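Local coordinates for protein transcriptional regulator, ROK family (Vibrio cholerae O1 biovar eltor, PDB 1Z05) that probably binds DNA and regulates transcription of carbohydrate-metabolism genes as a zinc-containing member of the ROK family, homologous to E. coli Mlc, at residues A41-K46 with E62-P67; I174-L179 with L188-Y193; Q232-S237 with N357-L362. All blocks are in the same frame, centred on the assembly; numbering follows the deposited sequence.

Interaction 1: residues A41-K46 with E62-P67; sequences AGRVYK and ESELAP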
ATOM      1  N   ALA A  41     -16.553 -14.754 -10.041  1.00 37.64           N
ATOM      2  CA  ALA A  41     -17.882 -14.640  -9.450  1.00 38.21           C
ATOM      3  C   ALA A  41     -18.075 -13.264  -8.822  1.00 37.95           C
ATOM      4  O   ALA A  41     -19.110 -12.641  -9.019  1.00 37.02           O
ATOM      5  CB  ALA A  41     -18.114 -15.746  -8.429  1.00 39.09           C
ATOM      6  N   GLY A  42     -17.068 -12.780  -8.092  1.00 37.71           N
ATOM      7  CA  GLY A  42     -17.125 -11.427  -7.522  1.00 37.44           C
ATOM      8  C   GLY A  42     -17.182 -10.322  -8.568  1.00 36.49           C
ATOM      9  O   GLY A  42     -17.970  -9.393  -8.448  1.00 37.40           O
ATOM     10  N   ARG A  43     -16.349 -10.427  -9.600  1.00 36.50           N
ATOM     11  CA  ARG A  43     -16.349  -9.457 -10.701  1.00 37.00           C
ATOM     12  C   ARG A  43     -17.722  -9.354 -11.378  1.00 37.23           C
ATOM     13  O   ARG A  43     -18.218  -8.255 -11.629  1.00 37.01           O
ATOM     14  CB  ARG A  43     -15.277  -9.813 -11.730  1.00 36.26           C
ATOM     15  CG  ARG A  43     -13.858  -9.562 -11.227  1.00 37.94           C
ATOM     16  CD  ARG A  43     -12.796  -9.868 -12.291  1.00 40.25           C
ATOM     17  NE  ARG A  43     -12.796  -8.869 -13.362  1.00 48.13           N
ATOM     18  CZ  ARG A  43     -12.998  -9.131 -14.653  1.00 50.90           C
ATOM     19  NH1 ARG A  43     -13.198 -10.377 -15.071  1.00 52.25           N
ATOM     20  NH2 ARG A  43     -12.979  -8.139 -15.535  1.00 50.67           N
ATOM     21  N   VAL A  44     -18.325 -10.506 -11.664  1.00 36.74           N
ATOM     22  CA  VAL A  44     -19.649 -10.556 -12.293  1.00 37.37           C
ATOM     23  C   VAL A  44     -20.733  -9.999 -11.364  1.00 36.44           C
ATOM     24  O   VAL A  44     -21.576  -9.211 -11.788  1.00 36.68           O
ATOM     25  CB  VAL A  44     -20.000 -11.985 -12.765  1.00 37.77           C
ATOM     26  CG1 VAL A  44     -21.492 -12.105 -13.130  1.00 38.82           C
ATOM     27  CG2 VAL A  44     -19.139 -12.362 -13.960  1.00 37.19           C
ATOM     28  N   TYR A  45     -20.693 -10.403 -10.100  1.00 35.89           N
ATOM     29  CA  TYR A  45     -21.664  -9.926  -9.111  1.00 35.42           C
ATOM     30  C   TYR A  45     -21.606  -8.404  -8.911  1.00 35.01           C
ATOM     31  O   TYR A  45     -22.653  -7.737  -8.783  1.00 35.44           O
ATOM     32  CB  TYR A  45     -21.439 -10.653  -7.787  1.00 36.17           C
ATOM     33  CG  TYR A  45     -22.398 -10.241  -6.714  1.00 36.09           C
ATOM     34  CD1 TYR A  45     -23.639 -10.879  -6.582  1.00 37.32           C
ATOM     35  CD2 TYR A  45     -22.080  -9.208  -5.825  1.00 35.97           C
ATOM     36  CE1 TYR A  45     -24.539 -10.500  -5.580  1.00 38.12           C
ATOM     37  CE2 TYR A  45     -22.983  -8.818  -4.826  1.00 36.72           C
ATOM     38  CZ  TYR A  45     -24.205  -9.467  -4.714  1.00 36.96           C
ATOM     39  OH  TYR A  45     -25.089  -9.108  -3.722  1.00 39.08           O
ATOM     40  N   LYS A  46     -20.390  -7.860  -8.870  1.00 35.40           N
ATOM     41  CA  LYS A  46     -20.199  -6.401  -8.767  1.00 35.05           C
ATOM     42  C   LYS A  46     -20.792  -5.656  -9.968  1.00 35.46           C
ATOM     43  O   LYS A  46     -21.432  -4.610  -9.803  1.00 34.65           O
ATOM     44  CB  LYS A  46     -18.718  -6.046  -8.578  1.00 33.93           C
ATOM     45  CG  LYS A  46     -18.469  -4.558  -8.329  1.00 36.26           C
ATOM     46  CD  LYS A  46     -16.984  -4.240  -8.255  1.00 36.08           C
ATOM     47  CE  LYS A  46     -16.739  -2.757  -8.042  1.00 35.10           C
ATOM     48  NZ  LYS A  46     -15.284  -2.524  -7.807  1.00 37.00           N
ATOM     49  N   GLU A  62     -18.348  -6.457 -20.705  1.00 40.21           N
ATOM     50  CA  GLU A  62     -17.776  -5.673 -19.609  1.00 41.57           C
ATOM     51  C   GLU A  62     -16.695  -6.416 -18.818  1.00 41.07           C
ATOM     52  O   GLU A  62     -15.647  -5.844 -18.524  1.00 41.99           O
ATOM     53  CB  GLU A  62     -18.873  -5.163 -18.663  1.00 42.49           C
ATOM     54  CG  GLU A  62     -19.648  -3.948 -19.185  1.00 47.25           C
ATOM     55  CD  GLU A  62     -18.873  -2.638 -19.038  1.00 52.96           C
ATOM     56  OE1 GLU A  62     -18.664  -2.179 -17.891  1.00 55.72           O
ATOM     57  OE2 GLU A  62     -18.482  -2.063 -20.076  1.00 56.90           O
ATOM     58  N   SER A  63     -16.947  -7.682 -18.489  1.00 39.93           N
ATOM     59  CA  SER A  63     -16.016  -8.485 -17.683  1.00 40.19           C
ATOM     60  C   SER A  63     -14.856  -9.063 -18.492  1.00 40.91           C
ATOM     61  O   SER A  63     -13.853  -9.490 -17.915  1.00 41.16           O
ATOM     62  CB  SER A  63     -16.756  -9.641 -17.011  1.00 40.32           C
ATOM     63  OG  SER A  63     -17.182 -10.587 -17.986  1.00 40.22           O
ATOM     64  N   GLU A  64     -15.018  -9.081 -19.818  1.00 40.12           N
ATOM     65  CA  GLU A  64     -14.100  -9.740 -20.755  1.00 41.15           C
ATOM     66  C   GLU A  64     -14.054 -11.260 -20.558  1.00 40.93           C
ATOM     67  O   GLU A  64     -13.029 -11.896 -20.820  1.00 40.62           O
ATOM     68  CB  GLU A  64     -12.686  -9.147 -20.679  1.00 41.83           C
ATOM     69  CG  GLU A  64     -12.623  -7.633 -20.776  1.00 44.74           C
ATOM     70  CD  GLU A  64     -11.308  -7.075 -20.259  1.00 47.38           C
ATOM     71  OE1 GLU A  64     -11.069  -7.136 -19.029  1.00 49.09           O
ATOM     72  OE2 GLU A  64     -10.524  -6.568 -21.084  1.00 45.57           O
ATOM     73  N   LEU A  65     -15.162 -11.835 -20.091  1.00 40.20           N
ATOM     74  CA  LEU A  65     -15.271 -13.282 -19.923  1.00 39.50           C
ATOM     75  C   LEU A  65     -16.153 -13.885 -21.013  1.00 39.75           C
ATOM     76  O   LEU A  65     -17.138 -13.273 -21.424  1.00 39.08           O
ATOM     77  CB  LEU A  65     -15.832 -13.633 -18.539  1.00 39.37           C
ATOM     78  CG  LEU A  65     -15.007 -13.277 -17.294  1.00 39.15           C
ATOM     79  CD1 LEU A  65     -15.897 -13.268 -16.073  1.00 42.61           C
ATOM     80  CD2 LEU A  65     -13.820 -14.225 -17.088  1.00 40.28           C
ATOM     81  N   ALA A  66     -15.792 -15.085 -21.462  1.00 39.06           N
ATOM     82  CA  ALA A  66     -16.548 -15.821 -22.476  1.00 39.33           C
ATOM     83  C   ALA A  66     -17.956 -16.184 -21.991  1.00 39.65           C
ATOM     84  O   ALA A  66     -18.163 -16.392 -20.790  1.00 40.08           O
ATOM     85  CB  ALA A  66     -15.774 -17.084 -22.900  1.00 39.02           C
ATOM     86  N   PRO A  67     -18.938 -16.235 -22.916  1.00 40.32           N
ATOM     87  CA  PRO A  67     -20.321 -16.589 -22.561  1.00 40.44           C
ATOM     88  C   PRO A  67     -20.454 -17.867 -21.732  1.00 40.56           C
ATOM     89  O   PRO A  67     -21.265 -17.913 -20.809  1.00 39.83           O
ATOM     90  CB  PRO A  67     -20.989 -16.765 -23.926  1.00 40.59           C
ATOM     91  CG  PRO A  67     -20.257 -15.810 -24.787  1.00 41.61           C
ATOM     92  CD  PRO A  67     -18.824 -15.924 -24.354  1.00 40.01           C
TER
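The backbone oxygen of S63 is gripped by two nitrogens of one guanidinium group. R43 NH2 donates to S63 O at 2.9 Å and R43 NH1 donates to the same S63 O at 3.1 Å. The guanidinium meets this oxygen end-on, and S63 O lies only 8° out of the guanidinium plane. NH1 comes in on a lone pair in the carbonyl plane, whereas NH2 is tilted from that plane. The bend at chi3 (72°) turns the end of the R43 chain across to the carbonyl. S63 is the last helical residue of helix 56-63, so the arginine supplies donors where the helix ends. E64 then leaves the helix with positive phi. Helices 35-51, 56-63 and 67-79 resemble the helical core of a winged helix-turn-helix domain, consistent with the DNA binding expected of this family. The E64 carboxylate is near the same arginine, but E64 OE1 stays 4.1 Å from R43 NH2, too far for a salt bridge. S63 also shapes the turn with its side chain: S63 OG accepts from L65 N at 3.2 Å, an ST turn, and is also hydrogen-bonded to L59 O. Beside the guanidinium, V44 CG2 touches L65 CD1 at 4.0 Å. I70 of helix 67-79 packs on V44, S63 and L65, and I36 of the second subunit packs on L65.

Interaction 2: residues I174-L179 with L188-Y193; sequences ITLPGL and LQMPHY. With SO4 (sulfate ion), chain F.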
ATOM      1  N   ILE A 174     -17.066  -7.618  12.399  1.00 40.23           N
ATOM      2  CA  ILE A 174     -16.766  -6.969  13.673  1.00 39.15           C
ATOM      3  C   ILE A 174     -15.560  -6.045  13.519  1.00 38.95           C
ATOM      4  O   ILE A 174     -14.528  -6.440  12.967  1.00 39.37           O
ATOM      5  CB  ILE A 174     -16.629  -7.991  14.862  1.00 39.16           C
ATOM      6  CG1 ILE A 174     -16.345  -7.277  16.196  1.00 38.82           C
ATOM      7  CG2 ILE A 174     -15.606  -9.106  14.574  1.00 39.36           C
ATOM      8  CD1 ILE A 174     -16.861  -8.055  17.428  1.00 40.86           C
ATOM      9  N   THR A 175     -15.725  -4.801  13.966  1.00 37.70           N
ATOM     10  CA  THR A 175     -14.667  -3.802  13.884  1.00 38.63           C
ATOM     11  C   THR A 175     -14.373  -3.309  15.288  1.00 38.16           C
ATOM     12  O   THR A 175     -15.235  -3.372  16.171  1.00 39.23           O
ATOM     13  CB  THR A 175     -15.049  -2.622  12.949  1.00 38.90           C
ATOM     14  OG1 THR A 175     -16.295  -2.054  13.384  1.00 42.93           O
ATOM     15  CG2 THR A 175     -15.203  -3.116  11.508  1.00 39.07           C
ATOM     16  N   LEU A 176     -13.139  -2.861  15.503  1.00 37.97           N
ATOM     17  CA  LEU A 176     -12.675  -2.493  16.829  1.00 38.02           C
ATOM     18  C   LEU A 176     -11.364  -1.726  16.706  1.00 37.65           C
ATOM     19  O   LEU A 176     -10.633  -1.906  15.734  1.00 37.95           O
ATOM     20  CB  LEU A 176     -12.453  -3.751  17.698  1.00 38.24           C
ATOM     21  CG  LEU A 176     -11.448  -4.810  17.213  1.00 42.41           C
ATOM     22  CD1 LEU A 176     -10.855  -5.533  18.388  1.00 48.80           C
ATOM     23  CD2 LEU A 176     -12.103  -5.809  16.274  1.00 47.35           C
ATOM     24  N   PRO A 177     -11.059  -0.870  17.692  1.00 37.81           N
ATOM     25  CA  PRO A 177      -9.730  -0.230  17.712  1.00 39.21           C
ATOM     26  C   PRO A 177      -8.648  -1.269  18.047  1.00 39.61           C
ATOM     27  O   PRO A 177      -8.969  -2.335  18.573  1.00 39.61           O
ATOM     28  CB  PRO A 177      -9.853   0.792  18.844  1.00 39.36           C
ATOM     29  CG  PRO A 177     -10.923   0.217  19.758  1.00 38.57           C
ATOM     30  CD  PRO A 177     -11.905  -0.450  18.827  1.00 36.91           C
ATOM     31  N   GLY A 178      -7.389  -0.968  17.742  1.00 39.04           N
ATOM     32  CA  GLY A 178      -6.288  -1.852  18.126  1.00 39.56           C
ATOM     33  C   GLY A 178      -5.578  -2.549  16.981  1.00 38.94           C
ATOM     34  O   GLY A 178      -5.832  -2.258  15.818  1.00 38.82           O
ATOM     35  N   LEU A 179      -4.677  -3.470  17.318  1.00 38.82           N
ATOM     36  CA  LEU A 179      -3.932  -4.217  16.301  1.00 38.94           C
ATOM     37  C   LEU A 179      -4.698  -5.469  15.892  1.00 39.02           C
ATOM     38  O   LEU A 179      -4.989  -6.335  16.721  1.00 40.39           O
ATOM     39  CB  LEU A 179      -2.519  -4.579  16.792  1.00 38.67           C
ATOM     40  CG  LEU A 179      -1.579  -3.464  17.261  1.00 40.48           C
ATOM     41  CD1 LEU A 179      -0.215  -4.035  17.663  1.00 41.92           C
ATOM     42  CD2 LEU A 179      -1.407  -2.360  16.215  1.00 44.84           C
ATOM     43  N   LEU A 188      -4.471  -8.680  18.130  1.00 35.99           N
ATOM     44  CA  LEU A 188      -3.183  -8.833  18.810  1.00 37.15           C
ATOM     45  C   LEU A 188      -3.165  -8.117  20.159  1.00 37.36           C
ATOM     46  O   LEU A 188      -2.633  -8.628  21.139  1.00 36.75           O
ATOM     47  CB  LEU A 188      -2.022  -8.352  17.928  1.00 37.52           C
ATOM     48  CG  LEU A 188      -1.719  -9.142  16.648  1.00 38.49           C
ATOM     49  CD1 LEU A 188      -2.520  -8.607  15.467  1.00 37.75           C
ATOM     50  CD2 LEU A 188      -0.230  -9.072  16.344  1.00 39.66           C
ATOM     51  N   GLN A 189      -3.750  -6.927  20.192  1.00 37.54           N
ATOM     52  CA  GLN A 189      -3.877  -6.144  21.415  1.00 39.51           C
ATOM     53  C   GLN A 189      -4.799  -4.989  21.080  1.00 39.54           C
ATOM     54  O   GLN A 189      -4.994  -4.679  19.900  1.00 39.20           O
ATOM     55  CB  GLN A 189      -2.508  -5.658  21.929  1.00 40.49           C
ATOM     56  CG  GLN A 189      -2.009  -4.329  21.384  1.00 42.43           C
ATOM     57  CD  GLN A 189      -0.594  -3.999  21.837  1.00 42.88           C
ATOM     58  OE1 GLN A 189      -0.169  -4.368  22.937  1.00 49.41           O
ATOM     59  NE2 GLN A 189       0.139  -3.295  20.991  1.00 44.56           N
ATOM     60  N   MET A 190      -5.388  -4.373  22.102  1.00 38.61           N
ATOM     61  CA  MET A 190      -6.327  -3.282  21.866  1.00 38.76           C
ATOM     62  C   MET A 190      -6.453  -2.349  23.068  1.00 38.46           C
ATOM     63  O   MET A 190      -6.035  -2.707  24.176  1.00 37.74           O
ATOM     64  CB  MET A 190      -7.693  -3.844  21.439  1.00 38.72           C
ATOM     65  CG  MET A 190      -8.451  -4.599  22.512  1.00 38.56           C
ATOM     66  SD  MET A 190     -10.042  -5.169  21.909  1.00 39.89           S
ATOM     67  CE  MET A 190     -10.771  -3.626  21.322  1.00 36.14           C
ATOM     68  N   PRO A 191      -7.021  -1.142  22.857  1.00 38.82           N
ATOM     69  CA  PRO A 191      -7.243  -0.244  23.996  1.00 39.22           C
ATOM     70  C   PRO A 191      -8.335  -0.792  24.911  1.00 38.68           C
ATOM     71  O   PRO A 191      -9.149  -1.609  24.473  1.00 37.71           O
ATOM     72  CB  PRO A 191      -7.719   1.062  23.344  1.00 39.58           C
ATOM     73  CG  PRO A 191      -7.488   0.904  21.877  1.00 40.17           C
ATOM     74  CD  PRO A 191      -7.477  -0.548  21.587  1.00 38.84           C
ATOM     75  N   HIS A 192      -8.328  -0.351  26.170  1.00 39.12           N
ATOM     76  CA  HIS A 192      -9.389  -0.644  27.148  1.00 39.57           C
ATOM     77  C   HIS A 192      -9.348  -2.072  27.693  1.00 39.19           C
ATOM     78  O   HIS A 192      -9.251  -2.273  28.903  1.00 38.30           O
ATOM     79  CB  HIS A 192     -10.782  -0.323  26.577  1.00 39.93           C
ATOM     80  CG  HIS A 192     -11.891  -0.471  27.572  1.00 40.39           C
ATOM     81  ND1 HIS A 192     -12.212   0.515  28.480  1.00 44.33           N
ATOM     82  CD2 HIS A 192     -12.748  -1.492  27.809  1.00 39.05           C
ATOM     83  CE1 HIS A 192     -13.223   0.111  29.228  1.00 43.09           C
ATOM     84  NE2 HIS A 192     -13.566  -1.105  28.842  1.00 40.22           N
ATOM     85  N   TYR A 193      -9.430  -3.055  26.799  1.00 39.12           N
ATOM     86  CA  TYR A 193      -9.443  -4.459  27.197  1.00 40.14           C
ATOM     87  C   TYR A 193      -8.026  -5.012  27.319  1.00 40.52           C
ATOM     88  O   TYR A 193      -7.097  -4.538  26.657  1.00 41.51           O
ATOM     89  CB  TYR A 193     -10.270  -5.303  26.219  1.00 40.48           C
ATOM     90  CG  TYR A 193     -11.677  -4.797  26.002  1.00 40.89           C
ATOM     91  CD1 TYR A 193     -12.687  -5.078  26.925  1.00 40.41           C
ATOM     92  CD2 TYR A 193     -12.001  -4.031  24.879  1.00 40.12           C
ATOM     93  CE1 TYR A 193     -13.982  -4.616  26.740  1.00 42.76           C
ATOM     94  CE2 TYR A 193     -13.304  -3.560  24.677  1.00 40.08           C
ATOM     95  CZ  TYR A 193     -14.288  -3.859  25.620  1.00 41.74           C
ATOM     96  OH  TYR A 193     -15.579  -3.413  25.451  1.00 44.04           O
TER
HETATM   97  S   SO4 F 410      -6.044   1.826  27.677  0.50 61.72           S
HETATM   98  O1  SO4 F 410      -6.596   1.110  28.824  0.50 61.13           O
HETATM   99  O2  SO4 F 410      -5.498   0.868  26.722  0.50 59.96           O
HETATM  100  O3  SO4 F 410      -7.094   2.618  27.039  0.50 60.33           O
HETATM  101  O4  SO4 F 410      -4.979   2.719  28.130  0.50 62.41           O
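The methyl end of M190 packs against L176, with M190 CE 3.5 Å from L176 CD1. The two side chains cross at about a right angle, and M190 SD also lies close to the same leucine methyl. The M190 chain is extended as far as SD and then bends at chi3 (-55°), which turns CE in toward L176 and P177. Next to this pair the two prolines meet. P177 CB lies 3.8 Å from P191 CG, and R117 touches both rings. Beside them the backbones come close, with G178 CA 4.0 Å from M190 CA. G178, which has no CB, lets them meet this closely; its CA lies 3.6 Å from Q189 O. Further out, L179 and Q189 run alongside each other in the same direction. L179 CD1 touches the amide of Q189 at NE2, 3.4 Å away. Two backbone bonds close the polar edge: L179 N donates to Q189 O at 2.9 Å, and L188 N donates to L179 O at 2.8 Å. P177 O and Q189 N are buried by the contact and have no partner in the model. At the far end H192 N donates to sulfate O2 at 3.1 Å; this ion probably comes from the crystallisation liquor. G178 O accepts from N216 ND2, at the end of strand 212-216. The arrangement is that of a small antiparallel hairpin, 179-181 with 186-189, which follows strand 168-176 of the N-terminal sheet in this ASKHA-type ROK fold.

Interaction 3: residues Q232-S237 with N357-L362; sequences QDVDNS and NPEKIL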
ATOM      1  N   GLN A 232     -16.416   7.841  -2.539  1.00 37.74           N
ATOM      2  CA  GLN A 232     -16.843   6.956  -3.632  1.00 40.09           C
ATOM      3  C   GLN A 232     -16.303   7.343  -5.012  1.00 40.28           C
ATOM      4  O   GLN A 232     -16.154   6.482  -5.880  1.00 40.53           O
ATOM      5  CB  GLN A 232     -18.370   6.911  -3.739  1.00 39.90           C
ATOM      6  CG  GLN A 232     -19.083   6.282  -2.563  1.00 41.97           C
ATOM      7  CD  GLN A 232     -20.582   6.296  -2.754  1.00 42.48           C
ATOM      8  OE1 GLN A 232     -21.116   5.553  -3.572  1.00 41.38           O
ATOM      9  NE2 GLN A 232     -21.269   7.138  -1.998  1.00 42.58           N
ATOM     10  N   ASP A 233     -16.002   8.632  -5.170  0.70 40.99           N
ATOM     11  CA  ASP A 233     -15.610   9.244  -6.451  0.70 42.47           C
ATOM     12  C   ASP A 233     -14.118   9.162  -6.812  0.70 42.94           C
ATOM     13  O   ASP A 233     -13.720   9.612  -7.893  0.70 42.69           O
ATOM     14  CB  ASP A 233     -16.066  10.712  -6.490  0.70 42.43           C
ATOM     15  CG  ASP A 233     -15.423  11.572  -5.396  0.70 43.97           C
ATOM     16  OD1 ASP A 233     -15.067  11.042  -4.317  0.70 40.46           O
ATOM     17  OD2 ASP A 233     -15.286  12.797  -5.616  0.70 45.97           O
ATOM     18  N   VAL A 234     -13.301   8.622  -5.905  1.00 43.05           N
ATOM     19  CA  VAL A 234     -11.850   8.449  -6.146  1.00 43.29           C
ATOM     20  C   VAL A 234     -11.338   7.078  -5.705  1.00 42.97           C
ATOM     21  O   VAL A 234     -11.896   6.465  -4.801  1.00 42.87           O
ATOM     22  CB  VAL A 234     -10.987   9.563  -5.463  1.00 42.57           C
ATOM     23  CG1 VAL A 234     -11.353  10.966  -5.987  1.00 44.69           C
ATOM     24  CG2 VAL A 234     -11.100   9.509  -3.946  1.00 43.26           C
ATOM     25  N   ASP A 235     -10.267   6.610  -6.337  1.00 42.91           N
ATOM     26  CA  ASP A 235      -9.650   5.339  -5.951  1.00 44.43           C
ATOM     27  C   ASP A 235      -8.440   5.510  -5.029  1.00 43.34           C
ATOM     28  O   ASP A 235      -7.862   4.525  -4.568  1.00 43.49           O
ATOM     29  CB  ASP A 235      -9.278   4.512  -7.189  1.00 45.60           C
ATOM     30  CG  ASP A 235     -10.476   3.779  -7.790  1.00 51.60           C
ATOM     31  OD1 ASP A 235     -11.167   3.027  -7.055  1.00 55.59           O
ATOM     32  OD2 ASP A 235     -10.723   3.955  -9.002  1.00 56.66           O
ATOM     33  N   ASN A 236      -8.069   6.763  -4.776  1.00 42.30           N
ATOM     34  CA  ASN A 236      -6.933   7.114  -3.924  1.00 42.65           C
ATOM     35  C   ASN A 236      -7.324   8.221  -2.955  1.00 41.69           C
ATOM     36  O   ASN A 236      -7.486   9.364  -3.351  1.00 40.76           O
ATOM     37  CB  ASN A 236      -5.732   7.552  -4.771  1.00 42.83           C
ATOM     38  CG  ASN A 236      -5.275   6.473  -5.726  1.00 45.71           C
ATOM     39  OD1 ASN A 236      -5.440   6.587  -6.945  1.00 48.14           O
ATOM     40  ND2 ASN A 236      -4.724   5.401  -5.179  1.00 45.16           N
ATOM     41  N   SER A 237      -7.513   7.862  -1.690  1.00 40.82           N
ATOM     42  CA  SER A 237      -7.958   8.817  -0.688  1.00 40.05           C
ATOM     43  C   SER A 237      -7.373   8.494   0.681  1.00 40.89           C
ATOM     44  O   SER A 237      -6.848   7.388   0.913  1.00 38.87           O
ATOM     45  CB  SER A 237      -9.491   8.820  -0.599  1.00 40.37           C
ATOM     46  OG  SER A 237      -9.964   7.550  -0.175  1.00 43.89           O
ATOM     47  N   ASN A 357       0.309  10.868  -2.405  1.00 39.93           N
ATOM     48  CA  ASN A 357      -0.298  11.621  -3.518  1.00 40.52           C
ATOM     49  C   ASN A 357      -1.807  11.300  -3.662  1.00 39.86           C
ATOM     50  O   ASN A 357      -2.259  10.914  -4.750  1.00 39.42           O
ATOM     51  CB  ASN A 357       0.467  11.309  -4.817  1.00 41.47           C
ATOM     52  CG  ASN A 357       0.154  12.269  -5.962  1.00 43.59           C
ATOM     53  OD1 ASN A 357      -0.540  13.279  -5.803  1.00 43.40           O
ATOM     54  ND2 ASN A 357       0.693  11.950  -7.133  1.00 42.36           N
ATOM     55  N   PRO A 358      -2.592  11.461  -2.567  1.00 38.35           N
ATOM     56  CA  PRO A 358      -4.012  11.100  -2.630  1.00 38.46           C
ATOM     57  C   PRO A 358      -4.828  12.092  -3.459  1.00 38.53           C
ATOM     58  O   PRO A 358      -4.396  13.233  -3.664  1.00 37.44           O
ATOM     59  CB  PRO A 358      -4.457  11.156  -1.163  1.00 38.91           C
ATOM     60  CG  PRO A 358      -3.554  12.151  -0.543  1.00 37.95           C
ATOM     61  CD  PRO A 358      -2.231  12.013  -1.247  1.00 37.56           C
ATOM     62  N   GLU A 359      -5.995  11.652  -3.928  1.00 38.89           N
ATOM     63  CA  GLU A 359      -6.897  12.512  -4.700  1.00 41.30           C
ATOM     64  C   GLU A 359      -7.950  13.169  -3.810  1.00 41.75           C
ATOM     65  O   GLU A 359      -8.684  14.046  -4.261  1.00 42.64           O
ATOM     66  CB  GLU A 359      -7.592  11.727  -5.814  1.00 42.65           C
ATOM     67  CG  GLU A 359      -6.657  11.021  -6.784  1.00 45.15           C
ATOM     68  CD  GLU A 359      -7.396  10.065  -7.693  1.00 49.84           C
ATOM     69  OE1 GLU A 359      -7.396   8.842  -7.416  1.00 47.90           O
ATOM     70  OE2 GLU A 359      -7.997  10.544  -8.680  1.00 55.93           O
ATOM     71  N   LYS A 360      -8.022  12.751  -2.548  1.00 41.16           N
ATOM     72  CA  LYS A 360      -9.020  13.300  -1.627  1.00 41.29           C
ATOM     73  C   LYS A 360      -8.668  13.049  -0.171  1.00 40.70           C
ATOM     74  O   LYS A 360      -8.142  11.988   0.176  1.00 39.91           O
ATOM     75  CB  LYS A 360     -10.404  12.713  -1.940  1.00 41.05           C
ATOM     76  CG  LYS A 360     -11.564  13.613  -1.566  1.00 41.88           C
ATOM     77  CD  LYS A 360     -12.846  13.050  -2.140  1.00 42.83           C
ATOM     78  CE  LYS A 360     -14.027  13.929  -1.818  1.00 45.15           C
ATOM     79  NZ  LYS A 360     -15.277  13.281  -2.279  1.00 44.28           N
ATOM     80  N   ILE A 361      -8.968  14.034   0.677  1.00 40.37           N
ATOM     81  CA  ILE A 361      -8.756  13.925   2.118  1.00 40.39           C
ATOM     82  C   ILE A 361     -10.097  14.032   2.828  1.00 40.26           C
ATOM     83  O   ILE A 361     -10.828  15.004   2.627  1.00 40.04           O
ATOM     84  CB  ILE A 361      -7.808  15.038   2.676  1.00 40.01           C
ATOM     85  CG1 ILE A 361      -6.482  15.092   1.906  1.00 42.76           C
ATOM     86  CG2 ILE A 361      -7.587  14.856   4.194  1.00 41.25           C
ATOM     87  CD1 ILE A 361      -5.675  13.805   1.926  1.00 44.07           C
ATOM     88  N   LEU A 362     -10.412  13.039   3.657  1.00 39.05           N
ATOM     89  CA  LEU A 362     -11.600  13.118   4.511  1.00 38.59           C
ATOM     90  C   LEU A 362     -11.199  13.234   5.971  1.00 38.24           C
ATOM     91  O   LEU A 362     -10.240  12.600   6.415  1.00 38.22           O
ATOM     92  CB  LEU A 362     -12.515  11.898   4.350  1.00 37.59           C
ATOM     93  CG  LEU A 362     -12.935  11.346   2.989  1.00 39.96           C
ATOM     94  CD1 LEU A 362     -14.075  10.356   3.171  1.00 38.48           C
ATOM     95  CD2 LEU A 362     -13.357  12.427   2.043  1.00 43.49           C
TER
HETATM   96  O   HOH W   1      -9.712   8.218  -9.005  1.00 44.43           O
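K360 is fully extended beyond CG, and this carries NZ across to the loop 232-237. The D233 carboxylate sits between its own backbone N and carbonyl carbon (chi1 62°) and turns to the lysine. NZ donates to the backbone oxygen of H230 and, in this conformer of D233, also to its carboxylate. D233 has a second conformer, so the salt bridge belongs to the one described: K360 NZ lies 3.0 Å from D233 OD1, reached on the syn side and 26° out of the carboxylate plane. D233 OD2 is a weaker partner of the same nitrogen. The two side chains cross at about a right angle. V234 packs beside the lysine stem. V234 CG2 touches K360 CB at 3.8 Å, while V234 CG1 meets E359 CB at 3.8 Å, the valine and glutamate side chains running antiparallel past one another. A backbone bond runs from E359 N to N236 O at 2.8 Å, with the donor 40° out of the carbonyl plane. The glutamate chain is extended beyond CG and passes obliquely over N236 CB, with E359 OE1 3.4 Å from N236 CB. A water links the far end: it donates to E359 OE1 and accepts from D235 N at 3.2 Å. R260 of the second subunit packs on both N236 and E359, and it also donates to N357 O. The loop leads into strand 237-242, and 357-362 covers the turn after the long helix 332-356 and the start of strand 360-364. In the 3-2-1-4-5 sheet, 237-242 is the central strand and 360-364 its parallel neighbour. This is the strand order of the ASKHA fold, in its second domain.

The three contacts mark three parts of the chain. Interaction 1 lies in the N-terminal helical region, whereas interactions 2 and 3 both fall within the ROK portion of the chain. Residues 174-176 and the strands of interaction 3 lie in two sheets of the same 3-2-1-4-5 order, and the centres of interactions 2 and 3 are 26 Å apart on opposite sides of the chain's centre. Interactions 1 and 3 approach most closely, with nearest atoms about 7 Å apart, and both touch the second subunit. Interaction 2 has no contact with the other subunit. It lies nearer the metal: the Q189 side chain is about 13 Å from a bound zinc ion and about 10 Å from the side chain of the zinc ligand H269.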